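Local coordinates for protein BAT-2 beta-lactamase (Bacillus atrophaeus, PDB 6W5G) that probably hydrolyses beta-lactam antibiotics as a class D serine beta-lactamase of a Gram-positive bacterium, at residues 31-37 / 57-61. Numbering follows the deposited sequence.
Sequences SVNVSKL and KDKTF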
# COMPACT_ATOMS: atom_id res chain seq x y z
N SER A 31 -12.51 -19.21 -14.29
CA SER A 31 -12.00 -18.18 -13.39
C SER A 31 -12.10 -18.61 -11.93
O SER A 31 -12.97 -19.40 -11.56
CB SER A 31 -12.75 -16.86 -13.60
OG SER A 31 -14.11 -16.96 -13.21
N VAL A 32 -11.21 -18.08 -11.09
CA VAL A 32 -11.12 -18.52 -9.71
C VAL A 32 -12.39 -18.14 -8.95
O VAL A 32 -12.97 -17.07 -9.16
CB VAL A 32 -9.85 -17.95 -9.05
CG1 VAL A 32 -9.83 -16.43 -9.14
CG2 VAL A 32 -9.74 -18.40 -7.60
N ASN A 33 -12.84 -19.04 -8.07
CA ASN A 33 -13.92 -18.75 -7.13
C ASN A 33 -13.25 -18.46 -5.79
O ASN A 33 -12.79 -19.37 -5.11
CB ASN A 33 -14.86 -19.95 -7.02
CG ASN A 33 -16.01 -19.71 -6.06
OD1 ASN A 33 -15.96 -18.81 -5.22
ND2 ASN A 33 -17.05 -20.54 -6.16
N VAL A 34 -13.21 -17.18 -5.41
CA VAL A 34 -12.42 -16.80 -4.23
C VAL A 34 -12.99 -17.37 -2.94
O VAL A 34 -12.27 -17.48 -1.94
CB VAL A 34 -12.15 -15.28 -4.14
CG1 VAL A 34 -11.47 -14.77 -5.42
CG2 VAL A 34 -13.41 -14.51 -3.80
N SER A 35 -14.28 -17.72 -2.91
CA SER A 35 -14.84 -18.34 -1.71
C SER A 35 -14.22 -19.71 -1.43
O SER A 35 -14.30 -20.19 -0.29
CB SER A 35 -16.37 -18.45 -1.78
OG SER A 35 -16.95 -17.30 -2.36
N LYS A 36 -13.62 -20.35 -2.43
CA LYS A 36 -13.00 -21.66 -2.26
C LYS A 36 -11.48 -21.58 -2.14
O LYS A 36 -10.81 -22.62 -2.25
CB LYS A 36 -13.41 -22.61 -3.39
CG LYS A 36 -14.89 -22.66 -3.69
CD LYS A 36 -15.24 -23.98 -4.38
CE LYS A 36 -16.58 -24.53 -3.91
NZ LYS A 36 -17.73 -23.76 -4.47
N LEU A 37 -10.93 -20.39 -1.93
CA LEU A 37 -9.48 -20.27 -1.76
C LEU A 37 -9.00 -21.02 -0.53
O LEU A 37 -9.73 -21.17 0.46
CB LEU A 37 -9.09 -18.80 -1.62
CG LEU A 37 -8.36 -18.17 -2.81
CD1 LEU A 37 -9.21 -18.19 -4.07
CD2 LEU A 37 -7.90 -16.76 -2.44
N LYS A 57 -17.13 -10.30 -9.36
CA LYS A 57 -18.09 -11.17 -8.71
C LYS A 57 -18.48 -10.69 -7.32
O LYS A 57 -19.41 -11.25 -6.73
CB LYS A 57 -17.57 -12.60 -8.67
CG LYS A 57 -17.22 -13.11 -10.04
CD LYS A 57 -16.57 -14.47 -10.00
CE LYS A 57 -15.96 -14.78 -11.36
NZ LYS A 57 -15.57 -16.21 -11.45
N ASP A 58 -17.81 -9.66 -6.82
CA ASP A 58 -18.14 -9.03 -5.54
C ASP A 58 -18.15 -10.04 -4.39
O ASP A 58 -19.13 -10.18 -3.66
CB ASP A 58 -19.45 -8.25 -5.62
CG ASP A 58 -19.41 -6.98 -4.81
OD1 ASP A 58 -18.46 -6.81 -4.01
OD2 ASP A 58 -20.33 -6.15 -4.97
N LYS A 59 -17.03 -10.75 -4.24
CA LYS A 59 -16.86 -11.74 -3.19
C LYS A 59 -15.50 -11.51 -2.54
O LYS A 59 -14.58 -11.15 -3.22
CB LYS A 59 -16.85 -13.13 -3.75
CG LYS A 59 -18.14 -13.55 -4.43
CD LYS A 59 -17.92 -14.82 -5.20
CE LYS A 59 -17.84 -16.00 -4.31
NZ LYS A 59 -18.42 -17.13 -5.06
N THR A 60 -15.42 -11.75 -1.24
CA THR A 60 -14.20 -11.52 -0.48
C THR A 60 -13.82 -12.77 0.28
O THR A 60 -14.64 -13.32 1.03
CB THR A 60 -14.36 -10.35 0.50
OG1 THR A 60 -14.76 -9.17 -0.20
CG2 THR A 60 -13.05 -10.08 1.22
N PHE A 61 -12.57 -13.21 0.11
CA PHE A 61 -11.98 -14.28 0.91
C PHE A 61 -11.12 -13.66 2.00
O PHE A 61 -10.37 -12.71 1.75
CB PHE A 61 -11.09 -15.17 0.03
CG PHE A 61 -10.25 -16.14 0.81
CD1 PHE A 61 -10.80 -17.33 1.26
CD2 PHE A 61 -8.92 -15.86 1.11
CE1 PHE A 61 -10.05 -18.23 1.99
CE2 PHE A 61 -8.16 -16.75 1.84
CZ PHE A 61 -8.73 -17.94 2.29
O HOH W 1 -12.78 -14.79 -10.46
O HOH W 2 -19.50 -19.85 -4.53
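L37 lays its CB over the centre of the F61 ring, 3.6 Å from the centroid and 10° off the normal, a CH-pi contact on one face. F61 holds CG anti to the backbone N (chi1 170°), which puts the ring against L37; F61 CB lies 3.3 Å from V34 O. V34 carries the apolar contact along to K59: its CG2 rests 3.7 Å from K59 CB. Beyond CB the K59 chain, bent at chi3 (75°), brings NZ back to N33 OD1 at 3.0 Å, a hydrogen bond that arrives from above the carboxamide plane. The backbone N of S35 reaches the same oxygen from the opposite face at 3.1 Å, closing an Asx turn, and the two donors together probably limit rotation of the carboxamide. A water accepts from both N33 ND2 and K59 NZ, completing a small ring of polar links. At the exposed start of the modelled chain, the extended K57 chain brings NZ to S31 OG, at a separation too short to be trusted in detail; a second water donates to V32 O and is weakly bonded to K57 NZ. V34 and L37 also touch L52 on strand 48-54, next to the outermost strand 59-63, which begins at a G1 beta bulge where D58 and K59 face D54. Segment 31-37 thus packs on one face of the antiparallel sheet characteristic of the penicillin-binding-protein and serine beta-lactamase fold, with V32 reaching Y238 on strand 236-244.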